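Long-range contacts in tRNA (Adenine(22)-N(1))-methyltransferase (Mycoplasma capricolum subsp. capricolum, PDB 6QE6), which probably methylates N1 of adenine 22 in tRNA, with S-adenosylmethionine as methyl donor, and is bound here to the cofactor product S-adenosyl-homocysteine: residues I120-L124 with L145-A149; L155-E159 with W170-I174. All coordinates share one frame; numbering follows the deposited sequence.

Contact 1 of 2, residues I120-L124 with L145-A149; sequences ILEIL and LRLWA
The helical segments 120-124 and 145-149 run side by side in nearly the same direction, their axes 25° apart and 10.8 Å from each other at closest approach, and the backbones come nearest at Leu121 and Leu145. That spacing is filled by side chains, with no direct hydrogen bond from one segment to the other. Leu124 lays CD1 over one face of the Trp148 indole, 4.0 Å from the centroid of the six-membered ring and 12° off its normal, a CH-pi contact. CB of Trp148 points toward the other helix, and with CG anti to the backbone N (chi1 -177°) the indole comes to lie against Leu124. Leu121 and Trp148 lie alongside with opposite headings, Leu121 CD1 4.0 Å from Trp148 CD1. Leu145 divides its methyls: CD1 meets CG2 of Ile120 at 3.7 Å, while CD2 packs on CB of Leu121. At the indole edge a water in the ring plane accepts from Trp148 NE1 (2.9 Å) and donates to Leu124 O (2.8 Å), linking the two helices. Neighbouring Ile123 touches the bound S-adenosyl-homocysteine. Both helices pack on one side of the Rossmann-like sheet: Ile120, Leu124 and Leu145 rest on strand 133-138, and Trp148 reaches Ile174 of strand 168-175.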
loop_
_atom_site.group_PDB
_atom_site.type_symbol
_atom_site.label_atom_id
_atom_site.label_comp_id
_atom_site.label_asym_id
_atom_site.label_seq_id
_atom_site.Cartn_x
_atom_site.Cartn_y
_atom_site.Cartn_z
ATOM N N ILE A 120 2.671 6.119 -5.421
ATOM C CA ILE A 120 2.765 4.671 -5.525
ATOM C C ILE A 120 2.394 4.215 -6.927
ATOM O O ILE A 120 3.082 3.386 -7.530
ATOM C CB ILE A 120 1.880 4.007 -4.458
ATOM C CG1 ILE A 120 2.498 4.186 -3.067
ATOM C CG2 ILE A 120 1.724 2.539 -4.773
ATOM C CD1 ILE A 120 1.551 3.880 -1.958
ATOM N N LEU A 121 1.302 4.760 -7.472
ATOM C CA LEU A 121 0.895 4.398 -8.821
ATOM C C LEU A 121 2.002 4.699 -9.825
ATOM O O LEU A 121 2.260 3.895 -10.726
ATOM C CB LEU A 121 -0.394 5.128 -9.190
ATOM C CG LEU A 121 -0.980 4.909 -10.591
ATOM C CD1 LEU A 121 -1.425 3.472 -10.776
ATOM C CD2 LEU A 121 -2.155 5.859 -10.832
ATOM N N GLU A 122 2.682 5.840 -9.677
ATOM C CA GLU A 122 3.774 6.175 -10.588
ATOM C C GLU A 122 4.925 5.176 -10.473
ATOM O O GLU A 122 5.504 4.762 -11.484
ATOM C CB GLU A 122 4.268 7.599 -10.316
ATOM C CG GLU A 122 5.699 7.898 -10.836
ATOM C CD GLU A 122 6.807 7.818 -9.732
ATOM O OE1 GLU A 122 6.522 8.164 -8.537
ATOM O OE2 GLU A 122 7.968 7.427 -10.071
ATOM N N ILE A 123 5.284 4.788 -9.248
ATOM C CA ILE A 123 6.275 3.729 -9.067
ATOM C C ILE A 123 5.841 2.453 -9.782
ATOM O O ILE A 123 6.667 1.750 -10.388
ATOM C CB ILE A 123 6.513 3.488 -7.569
ATOM C CG1 ILE A 123 7.161 4.736 -6.954
ATOM C CG2 ILE A 123 7.335 2.194 -7.337
ATOM C CD1 ILE A 123 7.504 4.585 -5.492
ATOM N N LEU A 124 4.539 2.145 -9.757
ATOM C CA LEU A 124 4.081 0.908 -10.380
ATOM C C LEU A 124 4.208 0.913 -11.904
ATOM O O LEU A 124 4.138 -0.164 -12.516
ATOM C CB LEU A 124 2.638 0.620 -9.960
ATOM C CG LEU A 124 2.515 0.248 -8.487
ATOM C CD1 LEU A 124 1.060 0.135 -8.055
ATOM C CD2 LEU A 124 3.254 -1.055 -8.253
ATOM N N LEU A 145 -5.067 2.519 -7.171
ATOM C CA LEU A 145 -4.320 1.265 -7.098
ATOM C C LEU A 145 -5.207 0.049 -7.359
ATOM O O LEU A 145 -4.728 -0.957 -7.900
ATOM C CB LEU A 145 -3.631 1.116 -5.734
ATOM C CG LEU A 145 -2.725 2.270 -5.294
ATOM C CD1 LEU A 145 -1.890 1.932 -4.046
ATOM C CD2 LEU A 145 -1.836 2.696 -6.465
ATOM N N ARG A 146 -6.489 0.110 -6.978
ATOM C CA ARG A 146 -7.382 -1.003 -7.261
ATOM C C ARG A 146 -7.711 -1.062 -8.752
ATOM O O ARG A 146 -7.773 -2.148 -9.341
ATOM C CB ARG A 146 -8.645 -0.886 -6.400
ATOM C CG ARG A 146 -8.412 -1.273 -4.926
ATOM C CD ARG A 146 -9.696 -1.384 -4.084
ATOM N NE ARG A 146 -10.219 -0.056 -3.866
ATOM C CZ ARG A 146 -10.207 0.602 -2.710
ATOM N NH1 ARG A 146 -9.732 0.055 -1.598
ATOM N NH2 ARG A 146 -10.703 1.823 -2.684
ATOM N N LEU A 147 -7.897 0.103 -9.379
ATOM C CA LEU A 147 -8.099 0.174 -10.820
ATOM C C LEU A 147 -6.911 -0.419 -11.559
ATOM O O LEU A 147 -7.072 -1.154 -12.540
ATOM C CB LEU A 147 -8.291 1.634 -11.227
ATOM C CG LEU A 147 -9.228 2.058 -12.360
ATOM C CD1 LEU A 147 -10.410 1.101 -12.521
ATOM C CD2 LEU A 147 -9.728 3.475 -12.057
ATOM N N TRP A 148 -5.709 -0.085 -11.101
ATOM C CA TRP A 148 -4.500 -0.658 -11.656
ATOM C C TRP A 148 -4.520 -2.180 -11.565
ATOM O O TRP A 148 -4.315 -2.872 -12.570
ATOM C CB TRP A 148 -3.292 -0.083 -10.929
ATOM C CG TRP A 148 -2.013 -0.569 -11.479
ATOM C CD1 TRP A 148 -1.371 -0.104 -12.588
ATOM C CD2 TRP A 148 -1.204 -1.627 -10.956
ATOM N NE1 TRP A 148 -0.207 -0.809 -12.788
ATOM C CE2 TRP A 148 -0.081 -1.752 -11.801
ATOM C CE3 TRP A 148 -1.317 -2.483 -9.857
ATOM C CZ2 TRP A 148 0.939 -2.690 -11.568
ATOM C CZ3 TRP A 148 -0.311 -3.418 -9.633
ATOM C CH2 TRP A 148 0.803 -3.513 -10.491
ATOM N N ALA A 149 -4.787 -2.722 -10.373
ATOM C CA ALA A 149 -4.854 -4.176 -10.235
ATOM C C ALA A 149 -5.912 -4.764 -11.156
ATOM O O ALA A 149 -5.664 -5.756 -11.840
ATOM C CB ALA A 149 -5.132 -4.586 -8.785
HETATM O O HOH W 1 2.143 -0.468 -14.470
#

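Contact 2 of 2, residues L155-E159 with W170-I174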
loop_
_atom_site.group_PDB
_atom_site.type_symbol
_atom_site.label_atom_id
_atom_site.label_comp_id
_atom_site.label_asym_id
_atom_site.label_seq_id
_atom_site.Cartn_x
_atom_site.Cartn_y
_atom_site.Cartn_z
ATOM N N LEU A 155 -4.992 -10.225 -8.891
ATOM C CA LEU A 155 -5.779 -10.405 -7.689
ATOM C C LEU A 155 -5.438 -9.341 -6.646
ATOM O O LEU A 155 -4.265 -9.024 -6.412
ATOM C CB LEU A 155 -5.532 -11.792 -7.119
ATOM C CG LEU A 155 -6.248 -12.073 -5.802
ATOM C CD1 LEU A 155 -7.766 -11.906 -5.949
ATOM C CD2 LEU A 155 -5.881 -13.469 -5.307
ATOM N N ILE A 156 -6.477 -8.777 -6.033
ATOM C CA ILE A 156 -6.341 -8.042 -4.783
ATOM C C ILE A 156 -6.571 -9.068 -3.671
ATOM O O ILE A 156 -7.712 -9.409 -3.340
ATOM C CB ILE A 156 -7.311 -6.859 -4.721
ATOM C CG1 ILE A 156 -6.967 -5.871 -5.836
ATOM C CG2 ILE A 156 -7.206 -6.148 -3.398
ATOM C CD1 ILE A 156 -8.013 -4.794 -6.085
ATOM N N LYS A 157 -5.477 -9.596 -3.116
ATOM C CA LYS A 157 -5.582 -10.703 -2.177
ATOM C C LYS A 157 -6.072 -10.265 -0.799
ATOM O O LYS A 157 -6.716 -11.052 -0.096
ATOM C CB LYS A 157 -4.233 -11.402 -2.024
ATOM C CG LYS A 157 -4.251 -12.564 -1.044
ATOM C CD LYS A 157 -3.048 -13.476 -1.236
ATOM C CE LYS A 157 -2.898 -14.497 -0.093
ATOM N NZ LYS A 157 -1.523 -15.145 -0.061
ATOM N N TYR A 158 -5.745 -9.049 -0.379
ATOM C CA TYR A 158 -6.064 -8.616 0.971
ATOM C C TYR A 158 -6.087 -7.096 1.019
ATOM O O TYR A 158 -5.249 -6.428 0.403
ATOM C CB TYR A 158 -5.066 -9.160 2.001
ATOM C CG TYR A 158 -5.406 -8.786 3.418
ATOM C CD1 TYR A 158 -6.545 -9.291 4.030
ATOM C CD2 TYR A 158 -4.609 -7.897 4.138
ATOM C CE1 TYR A 158 -6.874 -8.947 5.319
ATOM C CE2 TYR A 158 -4.933 -7.518 5.450
ATOM C CZ TYR A 158 -6.065 -8.062 6.040
ATOM O OH TYR A 158 -6.413 -7.738 7.337
ATOM N N GLU A 159 -7.068 -6.569 1.743
ATOM C CA GLU A 159 -7.140 -5.159 2.054
ATOM C C GLU A 159 -7.514 -5.026 3.509
ATOM O O GLU A 159 -8.150 -5.915 4.085
ATOM C CB GLU A 159 -8.174 -4.408 1.228
ATOM C CG GLU A 159 -7.977 -4.466 -0.245
ATOM C CD GLU A 159 -8.927 -3.510 -0.962
ATOM O OE1 GLU A 159 -9.847 -3.985 -1.683
ATOM O OE2 GLU A 159 -8.751 -2.280 -0.784
ATOM N N TRP A 170 -4.175 2.762 4.107
ATOM C CA TRP A 170 -4.900 1.845 3.244
ATOM C C TRP A 170 -3.932 0.733 2.870
ATOM O O TRP A 170 -2.957 0.960 2.145
ATOM C CB TRP A 170 -5.441 2.566 2.007
ATOM C CG TRP A 170 -6.650 3.480 2.226
ATOM C CD1 TRP A 170 -7.944 3.202 1.904
ATOM C CD2 TRP A 170 -6.657 4.819 2.765
ATOM N NE1 TRP A 170 -8.761 4.266 2.216
ATOM C CE2 TRP A 170 -7.997 5.268 2.751
ATOM C CE3 TRP A 170 -5.667 5.669 3.270
ATOM C CZ2 TRP A 170 -8.369 6.540 3.213
ATOM C CZ3 TRP A 170 -6.030 6.916 3.719
ATOM C CH2 TRP A 170 -7.377 7.346 3.690
ATOM N N LEU A 171 -4.177 -0.460 3.371
ATOM C CA LEU A 171 -3.296 -1.573 3.086
ATOM C C LEU A 171 -3.943 -2.452 2.027
ATOM O O LEU A 171 -5.113 -2.822 2.158
ATOM C CB LEU A 171 -2.996 -2.362 4.361
ATOM C CG LEU A 171 -2.136 -3.611 4.186
ATOM C CD1 LEU A 171 -1.053 -3.696 5.229
ATOM C CD2 LEU A 171 -3.023 -4.832 4.259
ATOM N N ILE A 172 -3.178 -2.780 0.984
ATOM C CA ILE A 172 -3.675 -3.573 -0.128
ATOM C C ILE A 172 -2.567 -4.518 -0.590
ATOM O O ILE A 172 -1.403 -4.118 -0.725
ATOM C CB ILE A 172 -4.190 -2.673 -1.279
ATOM C CG1 ILE A 172 -4.705 -3.523 -2.455
ATOM C CG2 ILE A 172 -3.145 -1.633 -1.687
ATOM C CD1 ILE A 172 -5.358 -2.733 -3.590
ATOM N N GLU A 173 -2.919 -5.786 -0.775
ATOM C CA GLU A 173 -1.993 -6.817 -1.219
ATOM C C GLU A 173 -2.422 -7.291 -2.605
ATOM O O GLU A 173 -3.576 -7.684 -2.808
ATOM C CB GLU A 173 -1.940 -8.001 -0.244
ATOM C CG GLU A 173 -1.340 -9.261 -0.895
ATOM C CD GLU A 173 -0.860 -10.321 0.101
ATOM O OE1 GLU A 173 -1.295 -10.286 1.278
ATOM O OE2 GLU A 173 -0.053 -11.199 -0.300
ATOM N N ILE A 174 -1.493 -7.248 -3.555
ATOM C CA ILE A 174 -1.766 -7.581 -4.944
ATOM C C ILE A 174 -0.940 -8.809 -5.309
ATOM O O ILE A 174 0.294 -8.795 -5.172
ATOM C CB ILE A 174 -1.458 -6.397 -5.873
ATOM C CG1 ILE A 174 -2.314 -5.194 -5.474
ATOM C CG2 ILE A 174 -1.683 -6.774 -7.340
ATOM C CD1 ILE A 174 -1.912 -3.919 -6.167
HETATM O O HOH W 2 0.620 -13.482 1.340
HETATM O O HOH W 3 -6.953 -1.131 0.872
#
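Strands 155-163 and 168-175 form the beta hairpin at the end of the sheet, and segments 155-159 and 170-174 pair within it around a classic beta bulge. Lys157 and Tyr158 both face Glu173: Lys157 N donates to Glu173 O at 2.7 Å, and Glu173 N donates to Tyr158 O, also at 2.7 Å. Lys157 is the extra residue, shifting the register by one between the non-hydrogen-bonded pair Ile156-Ile174 and the hydrogen-bonded pair Tyr158-Glu173; Glu159-Ile172 continues in the new register. In Lys157 and Glu173 CG is anti to the backbone N (chi1 179° and 162°), leaving two extended chains that point the same way, CB of the lysine 3.8 Å from CG of the glutamate. Their charged ends stay apart, Lys157 NZ 4.2 Å from Glu173 OE2, and a water bridges them. Strand 168-175, running antiparallel between 133-138 and the edge strand 155-163, is the reversed seventh strand characteristic of Rossmann-like class I methyltransferases. Ile156 sets CG2 against CG1 of Ile172 at 3.7 Å on the face covered by helix 143-151. Tyr158 turns to the other face, where CD2 of its ring meets Leu171 CD2 at 3.5 Å and Leu171 also touches helix 24-31. Glu159 runs beside Ile172; its OE2 forms a salt bridge with Arg146 and OE1 accepts a hydrogen bond from Ser192 N, while a water joins Glu159 OE2 (2.7 Å) to Leu171 O.

Contact 1 closes before contact 2 opens along the chain, and helix 143-151 leads directly into strand 155-163. The centres of the two contacts lie about 12 Å apart, on the half of the mixed sheet where strand 133-138 is followed by the antiparallel pair 168-175 and 155-163. Helix 143-151, part of contact 1, packs against helix 117-124 and also on the hairpin of contact 2. Arg146 makes the polar join, its NH1 2.7 Å from Glu159 OE2, and its CG also packs on Ile156 and Ile172; Ala149 CB meets Ile156 CG1. The hairpin is thus tied through two helices to Ile123 in the cofactor pocket.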